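Local coordinates for Protease/Reverse transcriptase/ribonuclease H (Eastern chimpanzee simian foamy virus, PDB 7KSF), which carries out reverse transcription and viral polyprotein maturation, joining an aspartic protease to a polymerase that copies RNA or DNA templates and a ribonuclease H in one polypeptide, at residues Pro189-Met194 and Gly272-Trp277; Arg159-Tyr164 and Asn195-Pro200; His256-Glu261 and Thr278-Gly283; His149-Gly154 and Pro260-Leu265. The protein carries 1 engineered substitution. One frame throughout, in Å; residues are numbered along the deposited sequence.

Contact 1: residues Pro189-Met194 and Gly272-Trp277; sequences PQNSTM and GKQYCW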
loop_
_atom_site.group_PDB
_atom_site.type_symbol
_atom_site.label_atom_id
_atom_site.label_comp_id
_atom_site.label_asym_id
_atom_site.label_seq_id
_atom_site.Cartn_x
_atom_site.Cartn_y
_atom_site.Cartn_z
ATOM N N PRO A 189 26.380 19.976 7.107
ATOM C CA PRO A 189 27.689 19.369 7.385
ATOM C C PRO A 189 28.182 19.778 8.766
ATOM O O PRO A 189 28.428 20.957 9.026
ATOM C CB PRO A 189 28.582 19.922 6.271
ATOM C CG PRO A 189 27.941 21.215 5.891
ATOM C CD PRO A 189 26.460 21.029 6.082
ATOM N N GLN A 190 28.316 18.794 9.653
ATOM C CA GLN A 190 28.722 19.063 11.026
ATOM C C GLN A 190 29.206 17.769 11.662
ATOM O O GLN A 190 28.496 16.759 11.640
ATOM C CB GLN A 190 27.561 19.664 11.830
ATOM C CG GLN A 190 27.862 19.902 13.302
ATOM C CD GLN A 190 26.713 20.570 14.036
ATOM O OE1 GLN A 190 25.895 21.268 13.436
ATOM N NE2 GLN A 190 26.646 20.352 15.343
ATOM N N ASN A 191 30.416 17.803 12.216
ATOM C CA ASN A 191 30.922 16.684 12.991
ATOM C C ASN A 191 30.128 16.536 14.281
ATOM O O ASN A 191 29.455 17.464 14.741
ATOM C CB ASN A 191 32.403 16.875 13.313
ATOM C CG ASN A 191 33.275 16.831 12.082
ATOM O OD1 ASN A 191 32.847 17.198 10.989
ATOM N ND2 ASN A 191 34.507 16.374 12.254
ATOM N N SER A 192 30.218 15.356 14.878
ATOM C CA SER A 192 29.435 15.071 16.069
ATOM C C SER A 192 30.065 13.902 16.804
ATOM O O SER A 192 30.963 13.229 16.291
ATOM C CB SER A 192 27.977 14.773 15.714
ATOM O OG SER A 192 27.333 14.046 16.746
ATOM N N THR A 193 29.580 13.679 18.025
ATOM C CA THR A 193 30.032 12.536 18.808
ATOM C C THR A 193 29.368 11.248 18.339
ATOM O O THR A 193 30.033 10.213 18.223
ATOM C CB THR A 193 29.740 12.775 20.292
ATOM O OG1 THR A 193 30.325 14.019 20.700
ATOM C CG2 THR A 193 30.304 11.644 21.139
ATOM N N MET A 194 28.071 11.297 18.052
ATOM C CA MET A 194 27.314 10.120 17.655
ATOM C C MET A 194 27.404 9.908 16.150
ATOM O O MET A 194 27.468 10.866 15.377
ATOM C CB MET A 194 25.849 10.261 18.073
ATOM C CG MET A 194 24.992 9.051 17.746
ATOM S SD MET A 194 25.725 7.534 18.389
ATOM C CE MET A 194 24.544 6.307 17.836
ATOM N N GLY A 272 32.908 9.337 3.790
ATOM C CA GLY A 272 33.945 9.902 4.629
ATOM C C GLY A 272 33.674 11.297 5.141
ATOM O O GLY A 272 34.592 11.942 5.657
ATOM N N LYS A 273 32.439 11.780 5.018
ATOM C CA LYS A 273 32.062 13.104 5.488
ATOM C C LYS A 273 30.842 12.971 6.387
ATOM O O LYS A 273 29.900 12.248 6.052
ATOM C CB LYS A 273 31.774 14.040 4.310
ATOM C CG LYS A 273 31.479 15.461 4.712
ATOM C CD LYS A 273 31.438 16.369 3.501
ATOM C CE LYS A 273 31.007 17.772 3.887
ATOM N NZ LYS A 273 30.883 18.662 2.701
ATOM N N GLN A 274 30.872 13.653 7.527
ATOM C CA GLN A 274 29.823 13.542 8.528
ATOM C C GLN A 274 28.798 14.650 8.329
ATOM O O GLN A 274 29.165 15.817 8.160
ATOM C CB GLN A 274 30.424 13.607 9.934
ATOM C CG GLN A 274 29.472 13.243 11.058
ATOM C CD GLN A 274 30.176 13.132 12.400
ATOM O OE1 GLN A 274 29.543 12.905 13.433
ATOM N NE2 GLN A 274 31.495 13.290 12.393
ATOM N N TYR A 275 27.522 14.283 8.338
ATOM C CA TYR A 275 26.427 15.228 8.174
ATOM C C TYR A 275 25.479 15.129 9.363
ATOM O O TYR A 275 25.554 14.204 10.171
ATOM C CB TYR A 275 25.667 14.982 6.866
ATOM C CG TYR A 275 26.436 15.371 5.623
ATOM C CD1 TYR A 275 27.031 14.406 4.819
ATOM C CD2 TYR A 275 26.572 16.704 5.256
ATOM C CE1 TYR A 275 27.734 14.758 3.678
ATOM C CE2 TYR A 275 27.276 17.065 4.120
ATOM C CZ TYR A 275 27.853 16.088 3.336
ATOM O OH TYR A 275 28.552 16.444 2.204
ATOM N N CYS A 276 24.576 16.104 9.463
ATOM C CA CYS A 276 23.593 16.141 10.535
ATOM C C CYS A 276 22.243 16.567 9.973
ATOM O O CYS A 276 22.155 17.199 8.917
ATOM C CB CYS A 276 24.024 17.088 11.662
ATOM S SG CYS A 276 25.479 16.535 12.575
ATOM N N TRP A 277 21.186 16.213 10.700
ATOM C CA TRP A 277 19.819 16.481 10.273
ATOM C C TRP A 277 19.320 17.791 10.867
ATOM O O TRP A 277 19.399 18.002 12.081
ATOM C CB TRP A 277 18.886 15.340 10.681
ATOM C CG TRP A 277 19.024 14.119 9.840
ATOM C CD1 TRP A 277 19.880 13.078 10.044
ATOM C CD2 TRP A 277 18.277 13.801 8.662
ATOM N NE1 TRP A 277 19.715 12.131 9.062
ATOM C CE2 TRP A 277 18.736 12.553 8.201
ATOM C CE3 TRP A 277 17.265 14.454 7.950
ATOM C CZ2 TRP A 277 18.218 11.942 7.061
ATOM C CZ3 TRP A 277 16.753 13.845 6.819
ATOM C CH2 TRP A 277 17.230 12.602 6.387
#

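Contact 2: residues Arg159-Tyr164 and Asn195-Pro200; sequences RPQKQY and NTPVYP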
loop_
_atom_site.group_PDB
_atom_site.type_symbol
_atom_site.label_atom_id
_atom_site.label_comp_id
_atom_site.label_asym_id
_atom_site.label_seq_id
_atom_site.Cartn_x
_atom_site.Cartn_y
_atom_site.Cartn_z
ATOM N N ARG A 159 26.652 5.427 21.944
ATOM C CA ARG A 159 28.001 5.327 21.408
ATOM C C ARG A 159 27.993 5.389 19.887
ATOM O O ARG A 159 27.118 4.799 19.243
ATOM C CB ARG A 159 28.670 4.024 21.862
ATOM C CG ARG A 159 27.867 2.758 21.589
ATOM C CD ARG A 159 28.628 1.511 22.028
ATOM N NE ARG A 159 28.877 1.479 23.468
ATOM C CZ ARG A 159 28.121 0.827 24.346
ATOM N NH1 ARG A 159 27.060 0.143 23.935
ATOM N NH2 ARG A 159 28.424 0.857 25.637
ATOM N N PRO A 160 28.952 6.100 19.298
ATOM C CA PRO A 160 28.996 6.215 17.836
ATOM C C PRO A 160 29.269 4.874 17.172
ATOM O O PRO A 160 30.117 4.097 17.615
ATOM C CB PRO A 160 30.139 7.206 17.590
ATOM C CG PRO A 160 30.959 7.170 18.843
ATOM C CD PRO A 160 30.000 6.901 19.955
ATOM N N GLN A 161 28.538 4.615 16.094
ATOM C CA GLN A 161 28.699 3.386 15.334
ATOM C C GLN A 161 29.653 3.614 14.172
ATOM O O GLN A 161 29.583 4.639 13.487
ATOM C CB GLN A 161 27.350 2.893 14.815
ATOM C CG GLN A 161 26.458 2.293 15.883
ATOM C CD GLN A 161 26.930 0.922 16.326
ATOM O OE1 GLN A 161 27.541 0.183 15.550
ATOM N NE2 GLN A 161 26.655 0.578 17.578
ATOM N N LYS A 162 30.551 2.661 13.963
ATOM C CA LYS A 162 31.422 2.710 12.801
ATOM C C LYS A 162 30.620 2.418 11.541
ATOM O O LYS A 162 29.728 1.565 11.537
ATOM C CB LYS A 162 32.566 1.710 12.954
ATOM C CG LYS A 162 33.554 2.062 14.054
ATOM C CD LYS A 162 34.718 1.089 14.055
ATOM C CE LYS A 162 35.829 1.542 14.980
ATOM N NZ LYS A 162 37.001 0.640 14.853
ATOM N N GLN A 163 30.934 3.141 10.469
ATOM C CA GLN A 163 30.222 3.021 9.199
ATOM C C GLN A 163 30.989 2.075 8.284
ATOM O O GLN A 163 32.108 2.379 7.857
ATOM C CB GLN A 163 30.050 4.389 8.546
ATOM C CG GLN A 163 29.418 4.324 7.172
ATOM C CD GLN A 163 28.051 3.678 7.201
ATOM O OE1 GLN A 163 27.214 4.011 8.040
ATOM N NE2 GLN A 163 27.817 2.744 6.285
ATOM N N TYR A 164 30.384 0.933 7.981
ATOM C CA TYR A 164 30.988 -0.032 7.078
ATOM C C TYR A 164 30.757 0.378 5.624
ATOM O O TYR A 164 29.774 1.057 5.312
ATOM C CB TYR A 164 30.406 -1.422 7.320
ATOM C CG TYR A 164 30.846 -2.056 8.620
ATOM C CD1 TYR A 164 30.055 -3.000 9.260
ATOM C CD2 TYR A 164 32.060 -1.717 9.203
ATOM C CE1 TYR A 164 30.457 -3.584 10.445
ATOM C CE2 TYR A 164 32.471 -2.295 10.389
ATOM C CZ TYR A 164 31.665 -3.226 11.005
ATOM O OH TYR A 164 32.069 -3.807 12.186
ATOM N N ASN A 195 27.412 8.643 15.740
ATOM C CA ASN A 195 27.349 8.277 14.335
ATOM C C ASN A 195 26.387 7.112 14.173
ATOM O O ASN A 195 26.332 6.218 15.023
ATOM C CB ASN A 195 28.722 7.890 13.784
ATOM C CG ASN A 195 28.741 7.824 12.275
ATOM O OD1 ASN A 195 29.075 8.802 11.609
ATOM N ND2 ASN A 195 28.376 6.672 11.723
ATOM N N THR A 196 25.635 7.122 13.074
ATOM C CA THR A 196 24.597 6.143 12.811
ATOM C C THR A 196 24.897 5.374 11.531
ATOM O O THR A 196 25.273 5.980 10.522
ATOM C CB THR A 196 23.225 6.832 12.694
ATOM O OG1 THR A 196 22.785 7.256 13.990
ATOM C CG2 THR A 196 22.188 5.893 12.099
ATOM N N PRO A 197 24.752 4.050 11.538
ATOM C CA PRO A 197 24.963 3.289 10.304
ATOM C C PRO A 197 23.895 3.612 9.275
ATOM O O PRO A 197 22.739 3.886 9.607
ATOM C CB PRO A 197 24.865 1.826 10.762
ATOM C CG PRO A 197 25.025 1.866 12.245
ATOM C CD PRO A 197 24.443 3.174 12.676
ATOM N N VAL A 198 24.303 3.577 8.008
ATOM C CA VAL A 198 23.418 3.837 6.880
ATOM C C VAL A 198 23.396 2.600 5.991
ATOM O O VAL A 198 24.435 1.970 5.764
ATOM C CB VAL A 198 23.851 5.093 6.091
ATOM C CG1 VAL A 198 25.256 4.925 5.532
ATOM C CG2 VAL A 198 22.859 5.400 4.981
ATOM N N TYR A 199 22.206 2.241 5.511
ATOM C CA TYR A 199 22.016 1.060 4.686
ATOM C C TYR A 199 21.257 1.418 3.418
ATOM O O TYR A 199 20.353 2.263 3.450
ATOM C CB TYR A 199 21.242 -0.022 5.447
ATOM C CG TYR A 199 21.978 -0.587 6.632
ATOM C CD1 TYR A 199 22.855 -1.650 6.483
ATOM C CD2 TYR A 199 21.795 -0.062 7.903
ATOM C CE1 TYR A 199 23.531 -2.174 7.567
ATOM C CE2 TYR A 199 22.466 -0.578 8.993
ATOM C CZ TYR A 199 23.334 -1.634 8.820
ATOM O OH TYR A 199 24.010 -2.156 9.901
ATOM N N PRO A 200 21.595 0.799 2.286
ATOM C CA PRO A 200 20.829 1.035 1.060
ATOM C C PRO A 200 19.881 -0.104 0.719
ATOM O O PRO A 200 20.233 -1.278 0.869
ATOM C CB PRO A 200 21.928 1.180 -0.003
ATOM C CG PRO A 200 23.122 0.407 0.567
ATOM C CD PRO A 200 22.840 0.065 2.013
#

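Contact 3: residues His256-Glu261 and Thr278-Gly283; sequences HPITPE and TRLPQG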
loop_
_atom_site.group_PDB
_atom_site.type_symbol
_atom_site.label_atom_id
_atom_site.label_comp_id
_atom_site.label_asym_id
_atom_site.label_seq_id
_atom_site.Cartn_x
_atom_site.Cartn_y
_atom_site.Cartn_z
ATOM N N HIS A 256 9.495 18.992 10.040
ATOM C CA HIS A 256 9.647 19.506 11.395
ATOM C C HIS A 256 11.118 19.713 11.709
ATOM O O HIS A 256 11.871 18.730 11.760
ATOM C CB HIS A 256 9.036 18.551 12.402
ATOM C CG HIS A 256 7.539 18.547 12.397
ATOM N ND1 HIS A 256 6.802 18.142 11.304
ATOM C CD2 HIS A 256 6.641 18.888 13.353
ATOM C CE1 HIS A 256 5.514 18.241 11.587
ATOM N NE2 HIS A 256 5.391 18.688 12.824
ATOM N N PRO A 257 11.575 20.941 11.928
ATOM C CA PRO A 257 12.981 21.155 12.279
ATOM C C PRO A 257 13.246 20.876 13.749
ATOM O O PRO A 257 12.377 21.034 14.608
ATOM C CB PRO A 257 13.199 22.635 11.948
ATOM C CG PRO A 257 11.866 23.256 12.181
ATOM C CD PRO A 257 10.838 22.212 11.801
ATOM N N ILE A 258 14.470 20.444 14.025
ATOM C CA ILE A 258 14.911 20.191 15.380
ATOM C C ILE A 258 15.800 21.339 15.833
ATOM O O ILE A 258 16.281 22.139 15.030
ATOM C CB ILE A 258 15.635 18.830 15.510
ATOM C CG1 ILE A 258 17.009 18.891 14.847
ATOM C CG2 ILE A 258 14.799 17.725 14.897
ATOM C CD1 ILE A 258 17.805 17.616 14.986
ATOM N N THR A 259 16.028 21.426 17.141
ATOM C CA THR A 259 16.806 22.518 17.701
ATOM C C THR A 259 18.276 22.392 17.300
ATOM O O THR A 259 18.795 21.285 17.145
ATOM C CB THR A 259 16.681 22.540 19.224
ATOM O OG1 THR A 259 17.449 23.630 19.752
ATOM C CG2 THR A 259 17.186 21.241 19.822
ATOM N N PRO A 260 18.803 23.682 17.058
ATOM C CA PRO A 260 20.217 23.636 16.648
ATOM C C PRO A 260 21.108 22.860 17.605
ATOM O O PRO A 260 22.143 22.332 17.182
ATOM C CB PRO A 260 20.601 25.120 16.583
ATOM C CG PRO A 260 19.307 25.823 16.296
ATOM C CD PRO A 260 18.276 25.059 17.070
ATOM N N GLU A 261 20.738 22.767 18.883
ATOM C CA GLU A 261 21.544 22.001 19.825
ATOM C C GLU A 261 21.479 20.504 19.541
ATOM O O GLU A 261 22.442 19.782 19.822
ATOM C CB GLU A 261 21.091 22.291 21.257
ATOM C CG GLU A 261 21.954 21.638 22.328
ATOM C CD GLU A 261 21.512 22.005 23.730
ATOM O OE1 GLU A 261 20.529 22.762 23.867
ATOM O OE2 GLU A 261 22.152 21.535 24.698
ATOM N N THR A 278 18.805 18.666 10.002
ATOM C CA THR A 278 18.112 19.862 10.466
ATOM C C THR A 278 16.689 19.544 10.906
ATOM O O THR A 278 16.170 20.180 11.832
ATOM C CB THR A 278 18.095 20.920 9.358
ATOM O OG1 THR A 278 19.440 21.258 9.000
ATOM C CG2 THR A 278 17.370 22.176 9.816
ATOM N N ARG A 279 16.060 18.564 10.274
ATOM C CA ARG A 279 14.682 18.192 10.542
ATOM C C ARG A 279 14.631 16.825 11.215
ATOM O O ARG A 279 15.654 16.165 11.417
ATOM C CB ARG A 279 13.875 18.194 9.243
ATOM C CG ARG A 279 14.266 19.303 8.282
ATOM C CD ARG A 279 13.860 20.670 8.805
ATOM N NE ARG A 279 14.034 21.711 7.796
ATOM C CZ ARG A 279 13.164 21.954 6.820
ATOM N NH1 ARG A 279 12.065 21.224 6.719
ATOM N NH2 ARG A 279 13.400 22.922 5.947
ATOM N N LEU A 280 13.424 16.401 11.564
ATOM C CA LEU A 280 13.250 15.082 12.155
ATOM C C LEU A 280 13.612 14.010 11.132
ATOM O O LEU A 280 13.208 14.100 9.967
ATOM C CB LEU A 280 11.810 14.879 12.628
ATOM C CG LEU A 280 11.261 15.733 13.771
ATOM C CD1 LEU A 280 9.776 15.470 13.922
ATOM C CD2 LEU A 280 11.987 15.435 15.073
ATOM N N PRO A 281 14.378 12.992 11.522
ATOM C CA PRO A 281 14.709 11.913 10.586
ATOM C C PRO A 281 13.821 10.688 10.755
ATOM O O PRO A 281 13.255 10.458 11.828
ATOM C CB PRO A 281 16.169 11.600 10.928
ATOM C CG PRO A 281 16.356 12.098 12.369
ATOM C CD PRO A 281 15.125 12.865 12.782
ATOM N N GLN A 282 13.683 9.904 9.690
ATOM C CA GLN A 282 12.894 8.682 9.741
ATOM C C GLN A 282 13.688 7.568 10.409
ATOM O O GLN A 282 14.910 7.478 10.261
ATOM C CB GLN A 282 12.468 8.259 8.335
ATOM C CG GLN A 282 13.612 8.141 7.344
ATOM C CD GLN A 282 13.129 8.024 5.910
ATOM O OE1 GLN A 282 11.931 8.100 5.637
ATOM N NE2 GLN A 282 14.063 7.844 4.984
ATOM N N GLY A 283 13.082 6.718 11.166
ATOM C CA GLY A 283 13.715 5.704 11.979
ATOM C C GLY A 283 14.065 6.152 13.382
ATOM O O GLY A 283 14.507 5.323 14.188
#

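Contact 4: residues His149-Gly154 and Pro260-Leu265; sequences HNIATG and PESYWL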
loop_
_atom_site.group_PDB
_atom_site.type_symbol
_atom_site.label_atom_id
_atom_site.label_comp_id
_atom_site.label_asym_id
_atom_site.label_seq_id
_atom_site.Cartn_x
_atom_site.Cartn_y
_atom_site.Cartn_z
ATOM N N HIS A 149 11.898 21.333 17.553
ATOM C CA HIS A 149 11.830 20.291 18.567
ATOM C C HIS A 149 13.185 20.072 19.228
ATOM O O HIS A 149 14.239 20.240 18.608
ATOM C CB HIS A 149 11.344 18.976 17.954
ATOM C CG HIS A 149 9.966 19.045 17.373
ATOM N ND1 HIS A 149 8.921 18.287 17.852
ATOM C CD2 HIS A 149 9.464 19.776 16.351
ATOM C CE1 HIS A 149 7.831 18.548 17.151
ATOM N NE2 HIS A 149 8.133 19.451 16.234
ATOM N N ASN A 150 13.144 19.686 20.497
ATOM C CA ASN A 150 14.328 19.286 21.246
ATOM C C ASN A 150 14.256 17.782 21.464
ATOM O O ASN A 150 13.362 17.294 22.165
ATOM C CB ASN A 150 14.420 20.027 22.579
ATOM C CG ASN A 150 15.742 19.793 23.286
ATOM O OD1 ASN A 150 16.720 20.498 23.045
ATOM N ND2 ASN A 150 15.774 18.797 24.167
ATOM N N ILE A 151 15.182 17.052 20.851
ATOM C CA ILE A 151 15.224 15.603 20.955
ATOM C C ILE A 151 16.442 15.139 21.750
ATOM O O ILE A 151 16.855 13.987 21.637
ATOM C CB ILE A 151 15.185 14.943 19.566
ATOM C CG1 ILE A 151 16.426 15.327 18.761
ATOM C CG2 ILE A 151 13.933 15.359 18.821
ATOM C CD1 ILE A 151 16.531 14.618 17.427
ATOM N N ALA A 152 17.026 16.027 22.552
ATOM C CA ALA A 152 18.212 15.691 23.338
ATOM C C ALA A 152 17.842 15.266 24.753
ATOM O O ALA A 152 18.431 15.725 25.730
ATOM C CB ALA A 152 19.175 16.872 23.360
ATOM N N THR A 153 16.846 14.391 24.863
ATOM C CA THR A 153 16.414 13.856 26.146
ATOM C C THR A 153 17.268 12.655 26.523
ATOM O O THR A 153 17.587 11.811 25.677
ATOM C CB THR A 153 14.937 13.452 26.100
ATOM O OG1 THR A 153 14.744 12.461 25.081
ATOM C CG2 THR A 153 14.063 14.661 25.795
ATOM N N GLY A 154 17.640 12.585 27.799
ATOM C CA GLY A 154 18.513 11.537 28.287
ATOM C C GLY A 154 19.908 12.057 28.552
ATOM O O GLY A 154 20.526 12.667 27.674
ATOM N N PRO A 260 18.803 23.682 17.058
ATOM C CA PRO A 260 20.217 23.636 16.648
ATOM C C PRO A 260 21.108 22.860 17.605
ATOM O O PRO A 260 22.143 22.332 17.182
ATOM C CB PRO A 260 20.601 25.120 16.583
ATOM C CG PRO A 260 19.307 25.823 16.296
ATOM C CD PRO A 260 18.276 25.059 17.070
ATOM N N GLU A 261 20.738 22.767 18.883
ATOM C CA GLU A 261 21.544 22.001 19.825
ATOM C C GLU A 261 21.479 20.504 19.541
ATOM O O GLU A 261 22.442 19.782 19.822
ATOM C CB GLU A 261 21.091 22.291 21.257
ATOM C CG GLU A 261 21.954 21.638 22.328
ATOM C CD GLU A 261 21.512 22.005 23.730
ATOM O OE1 GLU A 261 20.529 22.762 23.867
ATOM O OE2 GLU A 261 22.152 21.535 24.698
ATOM N N SER A 262 20.367 20.021 18.982
ATOM C CA SER A 262 20.156 18.592 18.772
ATOM C C SER A 262 20.704 18.085 17.446
ATOM O O SER A 262 20.501 16.907 17.124
ATOM C CB SER A 262 18.664 18.259 18.852
ATOM O OG SER A 262 18.165 18.422 20.164
ATOM N N TYR A 263 21.374 18.935 16.665
ATOM C CA TYR A 263 21.864 18.502 15.360
ATOM C C TYR A 263 22.885 17.380 15.488
ATOM O O TYR A 263 22.906 16.454 14.667
ATOM C CB TYR A 263 22.464 19.686 14.601
ATOM C CG TYR A 263 21.461 20.716 14.123
ATOM C CD1 TYR A 263 20.094 20.478 14.197
ATOM C CD2 TYR A 263 21.885 21.925 13.584
ATOM C CE1 TYR A 263 19.179 21.416 13.758
ATOM C CE2 TYR A 263 20.977 22.867 13.140
ATOM C CZ TYR A 263 19.624 22.610 13.231
ATOM O OH TYR A 263 18.718 23.548 12.790
ATOM N N TRP A 264 23.736 17.435 16.518
ATOM C CA TRP A 264 24.806 16.453 16.672
ATOM C C TRP A 264 24.279 15.042 16.913
ATOM O O TRP A 264 24.980 14.073 16.602
ATOM C CB TRP A 264 25.729 16.862 17.822
ATOM C CG TRP A 264 25.100 16.713 19.176
ATOM C CD1 TRP A 264 24.420 17.663 19.872
ATOM C CD2 TRP A 264 25.095 15.537 19.992
ATOM N NE1 TRP A 264 23.988 17.153 21.075
ATOM C CE2 TRP A 264 24.391 15.848 21.170
ATOM C CE3 TRP A 264 25.617 14.250 19.838
ATOM C CZ2 TRP A 264 24.196 14.921 22.189
ATOM C CZ3 TRP A 264 25.425 13.330 20.848
ATOM C CH2 TRP A 264 24.721 13.671 22.010
ATOM N N LEU A 265 23.074 14.908 17.465
ATOM C CA LEU A 265 22.564 13.588 17.822
ATOM C C LEU A 265 22.283 12.739 16.588
ATOM O O LEU A 265 22.510 11.525 16.596
ATOM C CB LEU A 265 21.298 13.733 18.667
ATOM C CG LEU A 265 20.719 12.429 19.215
ATOM C CD1 LEU A 265 21.718 11.768 20.147
ATOM C CD2 LEU A 265 19.400 12.681 19.922
#

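Contact 1: residues Pro189-Met194 and Gly272-Trp277
Pro189 and Tyr275 bring their CA atoms to 4.4 Å at the edge of a small antiparallel sheet in the fingers of the reverse transcriptase, where strand 187-189 borders strand 273-277. Beyond Pro189 the chain leaves the sheet and swings across the strand, so that the two touching parts run 79° apart. A weak bond from Gln190 N to Gln274 O, 3.4 Å long, marks the point of departure. The other edge of strand 273-277 pairs with strand 268-270, through Tyr275 and Phe268.

Gln274 carries much of the contact. Its CG lies anti to the backbone N (chi1 -169°) and the rest of the chain is extended, reaching the loop with CG 3.7 Å from Gln190 O. The terminal amide comes up to the backbone at Ser192, its CD 3.3 Å from Ser192 N. This side chain crosses that of Asn191 at about a right angle, while their amide planes lie only 25° apart. Cys276 packs on the same part of the loop, with SG 3.8 Å from Gln190 CB.

The loop then turns. Ser192 OG accepts a bond of 3.1 Å from Met194 N, forming an ST turn, and probably also bonds to the carbonyl O of Trp264 in the neighbouring loop. At the opposite end of the contact the long arm of Lys273 passes close to Pro189, and its NZ weakly meets Tyr275 OH. Pro189 CB also meets the tyrosine ring obliquely, 3.8 Å from Tyr275 CE2.

Contact 2: residues Arg159-Tyr164 and Asn195-Pro200
Pro160 starts the contact by laying its ring beside the backbone of Asn195, with Pro160 CB 3.6 Å from Asn195 N. At Gln161 the backbone is held through both its polar groups by the same asparagine. Gln161 N donates to Asn195 O over 2.9 Å with a nearly straight N-H (166°), although the donor stands above the carbonyl plane; in return, Asn195 ND2 bonds weakly to Gln161 O. The side chain of Gln161 covers Pro197, its CB 3.6 Å from Pro197 CG, with Gln161 CG near both CG and CD of the proline.

Gln163 next turns its amide to the start of strand 198-202. CG is anti to the backbone N, and a bend at chi2 (59°) turns CD toward Val198. OE1 takes the N-H of Val198 at 2.9 Å, in its carbonyl plane and on a lone pair, and Val198 CG1 packs against the amide. NE2 donates to Tyr164 O at 2.8 Å, which fixes how the amide is rotated.

The residues on either side of Val198, Pro197 and Tyr199, bond through their backbones to Asp213 and Val211, at the end of strand 208-212. Such a two-stranded antiparallel hairpin is characteristic of the fingers of retroviral reverse transcriptases.

Contact 3: residues His256-Glu261 and Thr278-Gly283
A single, buried beta bridge joins Pro257 to Arg279, their CA atoms 3.8 Å apart, where the chain enters and leaves the fingers sheet of strands 268-270 and 273-277. Two backbone bonds flank the bridge: Ile258 N donates to Thr278 O at 2.8 Å, almost straight at 173°, and Leu280 N donates to His256 O, also at 2.8 Å.

Side chains pack around this pairing. Leu280 sends its two methyls to different partners, CD1 to His256 CB at 3.5 Å and CD2 to Ile258 CG2 at 3.6 Å. In Ile258, CG1 sits between the backbone N and the carbonyl carbon (chi1 72°), which places it against Thr278 O and leaves CG2 for the leucine. Arg279 is bent at chi2, and its CD packs 3.8 Å from Pro257 CB. Beyond it the guanidinium has Thr278 CG2 at its edge, while NH1 bonds to Gly142 O and, weakly, to Trp254 O.

Thr278 OG1 bonds outside the pair, to Gly185 O, and His256 NE2 weakly to Asp294 of helix 287-299. The bridge thus anchors the beginning of Leu280-Gly283, the Leu-Pro-Gln-Gly sequence that leads to that helix and is a family motif of retroviral reverse transcriptases.

Contact 4: residues His149-Gly154 and Pro260-Leu265
Ser262 overlaps Ile151 with its CB, which lies 3.7 Å from Ile151 CG1, while its hydroxyl reaches Ile151 N. OG is anti to its own carbonyl carbon (chi1 -68°) and receives a weak bond of 3.4 Å from that backbone N-H. Ala152 CB also lies 3.7 Å from Ser262 OG, and Ala152 N is at 3.6 Å from the same oxygen. Asn150 lies nearby at the surface, with OD1 3.8 Å from that hydroxyl.

Leu265, three residues further along, packs on the same branch of Ile151 and on its carbonyl. Its CD2 covers Ile151 O and lies 4.1 Å from Ile151 CG1. The isoleucine meets both residues through one branch: CG1 stands between its backbone N and carbonyl carbon (chi1 63°), facing Ser262 and Leu265 together. Residues 263-265 have helical backbone angles, and Leu265 N bonds to Ser262 O at 3.3 Å.

The contact lays the loop between helices 117-129 and 171-184 against the loop that precedes strand 268-270. Nearby, His149 probably pairs through its backbone with Pro257 and Thr259, and Ile151 touches Leu290 of helix 287-299. With one weak hydrogen bond between the segments, the contact combines a polar edge at Ser262 OG with apolar packing on Ile151 CG1: Ser262 offers an acceptor to Ile151 N, whereas the Leu265 methyl covers Ile151 O without being able to bond it.

In the fold
All four contacts gather on one side of the chain, in and around the fingers of the reverse transcriptase. Contacts 3 and 4 are closest, their centres 8 Å apart, and they share Pro260 and Glu261. The centre of contact 1 lies 11 to 14 Å from those of the other three, and contact 1 touches each of them. Contact 2 is about 18 Å from contacts 3 and 4 between centres, without touching them. Along the chain, 149-154 and 159-164 come first, then 189-194 and 195-200, and finally the segments from 256 to 283. The connection between helices 117-129 and 171-184 is thereby laid against two parts of the polymerase fold far apart in sequence.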